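Local coordinates for zinc chaperone AztD (Citrobacter koseri, PDB 6CMK), which acts as a periplasmic zinc chaperone that hands one zinc ion directly to the solute-binding protein AztC of the AztABCD zinc transport system, at residues I362-P367 with I373-T378; F303-D306 with F312-V315; Q295-R300 with G330-S335; P46-I51 with A68-S73. All coordinates share one frame; numbering follows the deposited sequence.

Overall arrangement
All four contacts belong to the beta-propeller. Contacts 1 and 2 are buried antiparallel pairings, each inside one four-stranded blade, carried by backbone hydrogen bonds; contact 2 adds a tyrosine-aspartate bond. They meet through I362 and A377, which pack on Y314, so two successive blades touch. Contacts 3 and 4 have no direct hydrogen bonds across them and rest on a few methyl groups between different sheets. Contact 3, partly buried, lies farther from the chain's centre and reaches the same sheet as contact 2, with R300 and L296 against V315. Contact 4 is buried, joins the first two sheets of the chain, includes a water bridge and touches none of the others.

Contact 1. Residues I362-P367 with I373-T378; sequences IYVTDP and IVLDAT
The phenol ring of Y363 meets V374 obliquely, with CE2 3.8 Å from V374 CG1 and CD2 almost as close to V374 CG2. The two side chains run side by side in the same direction, and chi1 of -59°, which sets the tyrosine CG beside its own backbone N, brings the end of the ring nearer the partner strand. Its hydroxyl hydrogen-bonds beyond the hairpin to the O of A53. Y363 and V374 form a non-hydrogen-bonded pair between two hydrogen-bonded ones. I362 N donates to L375 O at 2.8 Å, and I362 O accepts the return bond from L375 N; V364 N reaches I373 O at 3.0 Å, and I373 N answers to V364 O. On the face that carries I362, V364, I373 and L375, V364 CG2 lies 4.1 Å from L375 CD1. Where the second strand has ended, I362 CD1 rests 3.8 Å from A377 CA. I362 buries more surface against the partner segment than any other residue. This hairpin makes the two middle strands of a propeller blade, flanked by strands 355-358 and 381-387, while I362 and V364 pack onto Y314 and F316 of strand 312-317 in the preceding blade.

Contact 2. Residues F303-D306 with F312-V315; sequences FVVD and FAYV
F312 opens the pairing through its backbone: its O accepts D306 N at 3.1 Å, the donor tilted 31° from the carbonyl plane. A313 follows opposite V305 in a non-hydrogen-bonded pair, where its CB lies 3.9 Å from V305 CA and also close to V304 O. Y314 then faces V304 in a hydrogen-bonded pair; its N donates to V304 O at 2.8 Å, and its O takes V304 N. Its side chain reaches back along the hairpin to D306, and the hydroxyl donates to D306 OD2 at 2.6 Å, using the anti lone pair of that oxygen. The carboxylate oxygen sits at the ring edge, with the two planes 51° apart; chi1 of D306, -169°, swings its CG opposite the backbone N and toward the tyrosine. OD2 also takes a salt bridge from R309, and OD1 a bond from V308 N, so the turn holds the carboxylate too. V315 ends the run opposite F303 in a non-hydrogen-bonded pair, CA to CA 4.2 Å. Strand 300-305 is an outermost strand of this propeller blade; strand 321-326 continues the sheet, Y314 and V304 pack on I355 of the next blade, and F303 and A313 on I272 of the previous one.

Contact 3. Residues Q295-R300 with G330-S335; sequences QLPTRR and GEISQS
A small apolar junction between two consecutive propeller blades is made here by I332, whose CD1 reaches from strand 331-337 to the link that leads out of strand 291-295. That methyl lies 3.9 Å from L296 CD2 and 4.2 Å from P297 CD, and is also 4.2 Å from the backbone O of Q295. The leucine and isoleucine side chains cross at about a right angle, and their contact is made by one methyl from each. I332 holds its CG1 opposite the carbonyl carbon and its chain extended (chi2 174°), which carries CD1 to the linker although L296 CA and I332 CA are 8.4 Å apart. No hydrogen bond spans the segments. On the linker itself, Q295 NE2 donates to L296 O at 3.1 Å in a nearly straight bond, with the acceptor almost in the amide plane, while OE1 of the same amide accepts from R279 NE. Strand 331-337 is an outermost strand of its sheet, and the I332 side chain also packs on N323 and I325 of strand 321-326. The linker runs on into strand 300-305, at the other edge of that same blade, where R300 packs on V315.

Contact 4. Residues P46-I51 with A68-S73; sequences PVVNVI and ANLSRS
V48 and L70 reach toward each other tip to tip, V48 CG2 standing 4.1 Å from L70 CD2, and these two methyls make the closest approach between P46-I51 and A68-S73. The same valine methyl lies 4.4 Å from A68 CB, so one branch of V48 serves both partners. Its position follows from chi1 of 176°, which places CG1 anti to the backbone N and turns CG2 beside that N, facing the other strand. L70 extends to meet it with chi2 at 175°. On this apolar side, L70 also packs on A41 of strand 32-42 and on A81 of strand 78-83, and A68 touches A81 and Q83, so the methyl cluster lies between residues of two sheets. The other part is looser and is linked through a water. No direct hydrogen bond joins the two segments; instead a water lies 2.9 Å from V47 O and accepts from A68 N at 3.0 Å, linking the two backbones. The polar groups farther along the second segment turn to other partners: N69 ND2 bonds to N394 OD1, while the R72 guanidinium donates through NE to S73 O at 2.9 Å, nearly in its own plane, and through NH1 to A397 O. Strand 47-52 is an inner strand of the sheet closed by strand 392-403, whereas 69-72 begins the next sheet. Such packing of apolar side chains between the faces of neighbouring sheets, supplemented here by one bridging water, is characteristic of adjacent blades in a beta-propeller.

Contact 1. Residues I362-P367 with I373-T378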
loop_
_atom_site.group_PDB
_atom_site.type_symbol
_atom_site.label_atom_id
_atom_site.label_comp_id
_atom_site.label_asym_id
_atom_site.label_seq_id
_atom_site.Cartn_x
_atom_site.Cartn_y
_atom_site.Cartn_z
ATOM N N ILE B 362 7.906 1.769 20.177
ATOM C CA ILE B 362 7.422 3.127 20.365
ATOM C C ILE B 362 8.569 3.964 20.910
ATOM O O ILE B 362 9.326 3.510 21.778
ATOM C CB ILE B 362 6.218 3.171 21.324
ATOM C CG1 ILE B 362 5.093 2.254 20.823
ATOM C CG2 ILE B 362 5.706 4.604 21.448
ATOM C CD1 ILE B 362 4.030 2.002 21.875
ATOM N N TYR B 363 8.698 5.182 20.393
ATOM C CA TYR B 363 9.809 6.074 20.709
ATOM C C TYR B 363 9.258 7.373 21.272
ATOM O O TYR B 363 8.375 7.990 20.671
ATOM C CB TYR B 363 10.664 6.362 19.468
ATOM C CG TYR B 363 11.245 5.122 18.866
ATOM C CD1 TYR B 363 10.467 4.294 18.066
ATOM C CD2 TYR B 363 12.554 4.743 19.133
ATOM C CE1 TYR B 363 10.980 3.133 17.540
ATOM C CE2 TYR B 363 13.078 3.578 18.596
ATOM C CZ TYR B 363 12.277 2.788 17.795
ATOM O OH TYR B 363 12.779 1.617 17.254
ATOM N N VAL B 364 9.783 7.789 22.421
ATOM C CA VAL B 364 9.325 8.995 23.096
ATOM C C VAL B 364 10.545 9.857 23.370
ATOM O O VAL B 364 11.455 9.432 24.090
ATOM C CB VAL B 364 8.582 8.680 24.410
ATOM C CG1 VAL B 364 8.162 9.979 25.095
ATOM C CG2 VAL B 364 7.369 7.798 24.148
ATOM N N THR B 365 10.571 11.061 22.804
ATOM C CA THR B 365 11.679 11.952 23.087
ATOM C C THR B 365 11.529 12.526 24.487
ATOM O O THR B 365 10.419 12.767 24.969
ATOM C CB THR B 365 11.768 13.080 22.064
ATOM O OG1 THR B 365 10.555 13.847 22.064
ATOM C CG2 THR B 365 12.013 12.512 20.675
ATOM N N ASP B 366 12.666 12.710 25.145
ATOM C CA ASP B 366 12.731 13.279 26.491
ATOM C C ASP B 366 13.729 14.419 26.389
ATOM O O ASP B 366 14.895 14.278 26.781
ATOM C CB ASP B 366 13.143 12.236 27.533
ATOM C CG ASP B 366 12.944 12.723 28.950
ATOM O OD1 ASP B 366 12.775 13.946 29.126
ATOM O OD2 ASP B 366 12.965 11.894 29.890
ATOM N N PRO B 367 13.306 15.569 25.851
ATOM C CA PRO B 367 14.296 16.601 25.490
ATOM C C PRO B 367 15.145 17.077 26.658
ATOM O O PRO B 367 16.349 17.290 26.482
ATOM C CB PRO B 367 13.437 17.731 24.898
ATOM C CG PRO B 367 12.011 17.378 25.173
ATOM C CD PRO B 367 11.952 15.898 25.373
ATOM N N ILE B 373 13.308 7.420 24.819
ATOM C CA ILE B 373 12.908 6.179 25.478
ATOM C C ILE B 373 12.301 5.248 24.437
ATOM O O ILE B 373 11.515 5.681 23.587
ATOM C CB ILE B 373 11.904 6.447 26.617
ATOM C CG1 ILE B 373 12.415 7.530 27.569
ATOM C CG2 ILE B 373 11.601 5.150 27.357
ATOM C CD1 ILE B 373 13.837 7.344 28.047
ATOM N N VAL B 374 12.653 3.964 24.502
ATOM C CA VAL B 374 12.179 2.970 23.539
ATOM C C VAL B 374 11.325 1.952 24.280
ATOM O O VAL B 374 11.786 1.347 25.254
ATOM C CB VAL B 374 13.343 2.267 22.818
ATOM C CG1 VAL B 374 12.811 1.361 21.717
ATOM C CG2 VAL B 374 14.325 3.276 22.244
ATOM N N LEU B 375 10.098 1.760 23.814
ATOM C CA LEU B 375 9.177 0.804 24.410
ATOM C C LEU B 375 8.805 -0.268 23.403
ATOM O O LEU B 375 8.648 0.006 22.213
ATOM C CB LEU B 375 7.886 1.474 24.886
ATOM C CG LEU B 375 8.028 2.547 25.961
ATOM C CD1 LEU B 375 8.165 3.938 25.340
ATOM C CD2 LEU B 375 6.831 2.477 26.888
ATOM N N ASP B 376 8.612 -1.485 23.904
ATOM C CA ASP B 376 8.011 -2.534 23.095
ATOM C C ASP B 376 6.525 -2.239 22.939
ATOM O O ASP B 376 5.825 -1.988 23.925
ATOM C CB ASP B 376 8.230 -3.897 23.751
ATOM C CG ASP B 376 7.576 -5.024 22.970
ATOM O OD1 ASP B 376 8.145 -5.440 21.941
ATOM O OD2 ASP B 376 6.489 -5.482 23.378
ATOM N N ALA B 377 6.031 -2.263 21.700
ATOM C CA ALA B 377 4.679 -1.765 21.466
ATOM C C ALA B 377 3.618 -2.656 22.095
ATOM O O ALA B 377 2.602 -2.152 22.587
ATOM C CB ALA B 377 4.409 -1.625 19.970
ATOM N N THR B 378 3.823 -3.967 22.091
ATOM C CA THR B 378 2.771 -4.864 22.548
ATOM C C THR B 378 2.793 -5.045 24.059
ATOM O O THR B 378 1.731 -5.033 24.691
ATOM C CB THR B 378 2.885 -6.213 21.830
ATOM O OG1 THR B 378 4.176 -6.784 22.064
ATOM C CG2 THR B 378 2.669 -6.029 20.326
#

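Contact 2. Residues F303-D306 with F312-V315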
loop_
_atom_site.group_PDB
_atom_site.type_symbol
_atom_site.label_atom_id
_atom_site.label_comp_id
_atom_site.label_asym_id
_atom_site.label_seq_id
_atom_site.Cartn_x
_atom_site.Cartn_y
_atom_site.Cartn_z
ATOM N N PHE B 303 0.028 13.286 20.420
ATOM C CA PHE B 303 -0.522 11.982 20.085
ATOM C C PHE B 303 -0.101 11.577 18.676
ATOM O O PHE B 303 0.276 12.413 17.850
ATOM C CB PHE B 303 -2.059 11.912 20.280
ATOM C CG PHE B 303 -2.888 13.023 19.630
ATOM C CD1 PHE B 303 -2.413 13.844 18.622
ATOM C CD2 PHE B 303 -4.190 13.219 20.084
ATOM C CE1 PHE B 303 -3.230 14.830 18.069
ATOM C CE2 PHE B 303 -5.005 14.193 19.547
ATOM C CZ PHE B 303 -4.529 15.001 18.535
ATOM N N VAL B 304 -0.105 10.259 18.445
ATOM C CA VAL B 304 0.219 9.677 17.141
ATOM C C VAL B 304 -0.552 8.375 17.004
ATOM O O VAL B 304 -0.942 7.754 17.996
ATOM C CB VAL B 304 1.730 9.377 16.938
ATOM C CG1 VAL B 304 2.610 10.611 17.138
ATOM C CG2 VAL B 304 2.197 8.230 17.852
ATOM N N VAL B 305 -0.745 7.934 15.754
ATOM C CA VAL B 305 -1.359 6.636 15.517
ATOM C C VAL B 305 -0.264 5.580 15.402
ATOM O O VAL B 305 0.907 5.869 15.143
ATOM C CB VAL B 305 -2.274 6.625 14.265
ATOM C CG1 VAL B 305 -3.305 7.752 14.338
ATOM C CG2 VAL B 305 -1.462 6.699 12.967
ATOM N N ASP B 306 -0.646 4.329 15.617
ATOM C CA ASP B 306 0.257 3.218 15.365
ATOM C C ASP B 306 0.023 2.764 13.931
ATOM O O ASP B 306 -1.078 2.285 13.620
ATOM C CB ASP B 306 0.015 2.078 16.341
ATOM C CG ASP B 306 1.110 1.012 16.289
ATOM O OD1 ASP B 306 1.546 0.634 15.175
ATOM O OD2 ASP B 306 1.521 0.534 17.368
ATOM N N PHE B 312 -4.638 0.690 17.355
ATOM C CA PHE B 312 -4.089 1.452 18.469
ATOM C C PHE B 312 -3.598 2.826 18.031
ATOM O O PHE B 312 -3.150 3.021 16.895
ATOM C CB PHE B 312 -2.941 0.694 19.134
ATOM C CG PHE B 312 -3.390 -0.526 19.886
ATOM C CD1 PHE B 312 -4.241 -0.403 20.965
ATOM C CD2 PHE B 312 -2.973 -1.790 19.508
ATOM C CE1 PHE B 312 -4.672 -1.513 21.661
ATOM C CE2 PHE B 312 -3.399 -2.909 20.200
ATOM C CZ PHE B 312 -4.250 -2.769 21.278
ATOM N N ALA B 313 -3.686 3.777 18.966
ATOM C CA ALA B 313 -2.999 5.058 18.883
ATOM C C ALA B 313 -2.405 5.340 20.256
ATOM O O ALA B 313 -2.680 4.636 21.224
ATOM C CB ALA B 313 -3.932 6.197 18.463
ATOM N N TYR B 314 -1.572 6.367 20.341
ATOM C CA TYR B 314 -0.916 6.702 21.601
ATOM C C TYR B 314 -1.055 8.184 21.906
ATOM O O TYR B 314 -0.943 9.021 21.015
ATOM C CB TYR B 314 0.573 6.326 21.570
ATOM C CG TYR B 314 0.744 4.910 21.135
ATOM C CD1 TYR B 314 0.327 3.870 21.950
ATOM C CD2 TYR B 314 1.245 4.610 19.885
ATOM C CE1 TYR B 314 0.433 2.568 21.527
ATOM C CE2 TYR B 314 1.355 3.319 19.456
ATOM C CZ TYR B 314 0.957 2.304 20.281
ATOM O OH TYR B 314 1.061 1.005 19.838
ATOM N N VAL B 315 -1.309 8.494 23.175
ATOM C CA VAL B 315 -1.346 9.870 23.662
ATOM C C VAL B 315 -0.344 9.992 24.796
ATOM O O VAL B 315 -0.307 9.141 25.693
ATOM C CB VAL B 315 -2.744 10.282 24.152
ATOM C CG1 VAL B 315 -2.801 11.797 24.358
ATOM C CG2 VAL B 315 -3.823 9.823 23.203
#

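Contact 3. Residues Q295-R300 with G330-S335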
loop_
_atom_site.group_PDB
_atom_site.type_symbol
_atom_site.label_atom_id
_atom_site.label_comp_id
_atom_site.label_asym_id
_atom_site.label_seq_id
_atom_site.Cartn_x
_atom_site.Cartn_y
_atom_site.Cartn_z
ATOM N N GLN B 295 -11.776 10.932 27.949
ATOM C CA GLN B 295 -11.287 11.864 28.950
ATOM C C GLN B 295 -9.910 11.426 29.426
ATOM O O GLN B 295 -9.734 10.284 29.864
ATOM C CB GLN B 295 -12.254 11.922 30.129
ATOM C CG GLN B 295 -11.775 12.800 31.277
ATOM C CD GLN B 295 -11.790 14.264 30.916
ATOM O OE1 GLN B 295 -12.835 14.819 30.579
ATOM N NE2 GLN B 295 -10.629 14.905 30.995
ATOM N N LEU B 296 -8.926 12.344 29.336
ATOM C CA LEU B 296 -7.591 12.026 29.801
ATOM C C LEU B 296 -7.436 12.442 31.259
ATOM O O LEU B 296 -8.041 13.427 31.697
ATOM C CB LEU B 296 -6.543 12.746 28.962
ATOM C CG LEU B 296 -6.683 12.581 27.456
ATOM C CD1 LEU B 296 -5.736 13.528 26.744
ATOM C CD2 LEU B 296 -6.419 11.138 27.063
ATOM N N PRO B 297 -6.624 11.716 32.028
ATOM C CA PRO B 297 -6.431 12.109 33.432
ATOM C C PRO B 297 -5.719 13.440 33.590
ATOM O O PRO B 297 -6.024 14.169 34.539
ATOM C CB PRO B 297 -5.622 10.947 34.028
ATOM C CG PRO B 297 -5.082 10.187 32.880
ATOM C CD PRO B 297 -5.961 10.442 31.697
ATOM N N THR B 298 -4.779 13.775 32.710
ATOM C CA THR B 298 -4.132 15.079 32.706
ATOM C C THR B 298 -4.092 15.585 31.269
ATOM O O THR B 298 -4.621 14.950 30.351
ATOM C CB THR B 298 -2.717 15.025 33.301
ATOM O OG1 THR B 298 -1.917 14.087 32.568
ATOM C CG2 THR B 298 -2.758 14.606 34.763
ATOM N N ARG B 299 -3.452 16.729 31.067
ATOM C CA ARG B 299 -3.515 17.399 29.771
ATOM C C ARG B 299 -2.634 16.720 28.729
ATOM O O ARG B 299 -1.569 16.168 29.028
ATOM C CB ARG B 299 -3.117 18.865 29.926
ATOM C CG ARG B 299 -4.241 19.700 30.494
ATOM C CD ARG B 299 -3.768 21.063 30.941
ATOM N NE ARG B 299 -2.908 20.974 32.110
ATOM C CZ ARG B 299 -2.310 22.018 32.674
ATOM N NH1 ARG B 299 -2.478 23.232 32.165
ATOM N NH2 ARG B 299 -1.542 21.846 33.744
ATOM N N ARG B 300 -3.100 16.782 27.488
ATOM C CA ARG B 300 -2.427 16.143 26.364
ATOM C C ARG B 300 -1.182 16.919 25.945
ATOM O O ARG B 300 -1.218 18.147 25.791
ATOM C CB ARG B 300 -3.405 16.037 25.199
ATOM C CG ARG B 300 -2.863 15.376 23.964
ATOM C CD ARG B 300 -3.912 15.386 22.869
ATOM N NE ARG B 300 -4.031 16.748 22.390
ATOM C CZ ARG B 300 -3.201 17.301 21.517
ATOM N NH1 ARG B 300 -2.222 16.580 20.975
ATOM N NH2 ARG B 300 -3.357 18.568 21.175
ATOM N N GLY B 330 -12.741 2.551 22.102
ATOM C CA GLY B 330 -12.962 3.924 22.507
ATOM C C GLY B 330 -12.521 4.211 23.926
ATOM O O GLY B 330 -13.211 4.940 24.651
ATOM N N GLU B 331 -11.369 3.684 24.333
ATOM C CA GLU B 331 -10.910 3.877 25.696
ATOM C C GLU B 331 -9.394 3.785 25.763
ATOM O O GLU B 331 -8.739 3.249 24.865
ATOM C CB GLU B 331 -11.536 2.840 26.628
ATOM C CG GLU B 331 -11.087 1.428 26.323
ATOM C CD GLU B 331 -11.842 0.395 27.134
ATOM O OE1 GLU B 331 -12.950 0.708 27.625
ATOM O OE2 GLU B 331 -11.322 -0.729 27.283
ATOM N N ILE B 332 -8.848 4.307 26.858
ATOM C CA ILE B 332 -7.449 4.086 27.215
ATOM C C ILE B 332 -7.330 2.685 27.792
ATOM O O ILE B 332 -7.914 2.386 28.840
ATOM C CB ILE B 332 -6.966 5.131 28.228
ATOM C CG1 ILE B 332 -7.095 6.539 27.648
ATOM C CG2 ILE B 332 -5.520 4.843 28.643
ATOM C CD1 ILE B 332 -6.779 7.635 28.633
ATOM N N SER B 333 -6.559 1.827 27.126
ATOM C CA SER B 333 -6.436 0.444 27.579
ATOM C C SER B 333 -5.321 0.249 28.599
ATOM O O SER B 333 -5.412 -0.657 29.437
ATOM C CB SER B 333 -6.230 -0.487 26.379
ATOM O OG SER B 333 -5.405 0.117 25.402
ATOM N N GLN B 334 -4.288 1.086 28.576
ATOM C CA GLN B 334 -3.279 1.055 29.628
ATOM C C GLN B 334 -2.393 2.287 29.508
ATOM O O GLN B 334 -2.398 2.988 28.492
ATOM C CB GLN B 334 -2.437 -0.218 29.563
ATOM C CG GLN B 334 -1.649 -0.380 28.281
ATOM C CD GLN B 334 -0.841 -1.659 28.257
ATOM O OE1 GLN B 334 -0.201 -2.018 29.241
ATOM N NE2 GLN B 334 -0.864 -2.352 27.130
ATOM N N SER B 335 -1.614 2.524 30.566
ATOM C CA SER B 335 -0.717 3.669 30.676
ATOM C C SER B 335 0.585 3.219 31.322
ATOM O O SER B 335 0.600 2.285 32.125
ATOM C CB SER B 335 -1.339 4.795 31.514
ATOM O OG SER B 335 -2.596 5.182 30.991
#

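Contact 4. Residues P46-I51 with A68-S73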
loop_
_atom_site.group_PDB
_atom_site.type_symbol
_atom_site.label_atom_id
_atom_site.label_comp_id
_atom_site.label_asym_id
_atom_site.label_seq_id
_atom_site.Cartn_x
_atom_site.Cartn_y
_atom_site.Cartn_z
ATOM N N PRO B 46 19.550 24.322 14.927
ATOM C CA PRO B 46 19.100 23.951 13.572
ATOM C C PRO B 46 19.754 22.667 13.078
ATOM O O PRO B 46 20.593 22.649 12.169
ATOM C CB PRO B 46 19.514 25.175 12.747
ATOM C CG PRO B 46 20.736 25.668 13.435
ATOM C CD PRO B 46 20.469 25.479 14.904
ATOM N N VAL B 47 19.369 21.548 13.690
ATOM C CA VAL B 47 19.962 20.252 13.387
ATOM C C VAL B 47 18.859 19.204 13.307
ATOM O O VAL B 47 17.889 19.243 14.072
ATOM C CB VAL B 47 21.014 19.861 14.445
ATOM C CG1 VAL B 47 20.398 19.870 15.827
ATOM C CG2 VAL B 47 21.608 18.499 14.143
ATOM N N VAL B 48 19.011 18.266 12.377
ATOM C CA VAL B 48 18.161 17.078 12.302
ATOM C C VAL B 48 19.079 15.865 12.363
ATOM O O VAL B 48 19.994 15.729 11.540
ATOM C CB VAL B 48 17.291 17.053 11.034
ATOM C CG1 VAL B 48 16.495 15.754 10.953
ATOM C CG2 VAL B 48 16.345 18.239 11.012
ATOM N N ASN B 49 18.868 15.015 13.363
ATOM C CA ASN B 49 19.624 13.781 13.515
ATOM C C ASN B 49 18.848 12.606 12.929
ATOM O O ASN B 49 17.621 12.549 13.009
ATOM C CB ASN B 49 19.936 13.514 14.989
ATOM C CG ASN B 49 21.021 14.427 15.533
ATOM O OD1 ASN B 49 22.171 14.365 15.104
ATOM N ND2 ASN B 49 20.660 15.265 16.488
ATOM N N VAL B 50 19.580 11.667 12.336
ATOM C CA VAL B 50 19.008 10.450 11.769
ATOM C C VAL B 50 19.601 9.286 12.537
ATOM O O VAL B 50 20.824 9.193 12.680
ATOM C CB VAL B 50 19.299 10.305 10.264
ATOM C CG1 VAL B 50 18.490 9.127 9.673
ATOM C CG2 VAL B 50 18.992 11.601 9.527
ATOM N N ILE B 51 18.738 8.408 13.026
ATOM C CA ILE B 51 19.140 7.314 13.895
ATOM C C ILE B 51 18.512 6.043 13.356
ATOM O O ILE B 51 17.361 6.050 12.912
ATOM C CB ILE B 51 18.712 7.594 15.349
ATOM C CG1 ILE B 51 19.556 8.763 15.885
ATOM C CG2 ILE B 51 18.830 6.346 16.236
ATOM C CD1 ILE B 51 19.392 9.055 17.359
ATOM N N ALA B 68 13.547 22.900 13.392
ATOM C CA ALA B 68 12.609 22.358 12.426
ATOM C C ALA B 68 11.466 21.602 13.085
ATOM O O ALA B 68 11.622 21.007 14.156
ATOM C CB ALA B 68 13.310 21.400 11.449
ATOM N N ASN B 69 10.317 21.636 12.413
ATOM C CA ASN B 69 9.256 20.656 12.562
ATOM C C ASN B 69 9.400 19.650 11.424
ATOM O O ASN B 69 9.872 19.990 10.339
ATOM C CB ASN B 69 7.872 21.321 12.524
ATOM C CG ASN B 69 7.634 22.287 13.688
ATOM O OD1 ASN B 69 6.848 23.229 13.565
ATOM N ND2 ASN B 69 8.308 22.061 14.814
ATOM N N LEU B 70 9.023 18.400 11.672
ATOM C CA LEU B 70 9.310 17.333 10.723
ATOM C C LEU B 70 8.036 16.672 10.228
ATOM O O LEU B 70 7.098 16.440 10.999
ATOM C CB LEU B 70 10.226 16.262 11.345
ATOM C CG LEU B 70 11.621 16.733 11.762
ATOM C CD1 LEU B 70 12.382 15.632 12.468
ATOM C CD2 LEU B 70 12.408 17.200 10.562
ATOM N N SER B 71 8.027 16.351 8.932
ATOM C CA SER B 71 6.962 15.578 8.316
ATOM C C SER B 71 7.573 14.553 7.374
ATOM O O SER B 71 8.580 14.821 6.710
ATOM C CB SER B 71 5.982 16.462 7.529
ATOM O OG SER B 71 5.249 17.329 8.372
ATOM N N ARG B 72 6.944 13.386 7.300
ATOM C CA ARG B 72 7.338 12.361 6.348
ATOM C C ARG B 72 6.315 12.272 5.229
ATOM O O ARG B 72 5.143 12.602 5.404
ATOM C CB ARG B 72 7.472 10.982 7.009
ATOM C CG ARG B 72 6.204 10.464 7.673
ATOM C CD ARG B 72 6.257 8.955 7.900
ATOM N NE ARG B 72 6.036 8.202 6.662
ATOM C CZ ARG B 72 6.116 6.876 6.577
ATOM N NH1 ARG B 72 6.422 6.152 7.646
ATOM N NH2 ARG B 72 5.883 6.265 5.426
ATOM N N SER B 73 6.780 11.801 4.078
ATOM C CA SER B 73 5.883 11.473 2.984
ATOM C C SER B 73 5.215 10.130 3.245
ATOM O O SER B 73 5.687 9.321 4.046
ATOM C CB SER B 73 6.637 11.400 1.662
ATOM O OG SER B 73 7.497 10.276 1.662
HETATM O O HOH W 1 15.795 21.248 14.564
#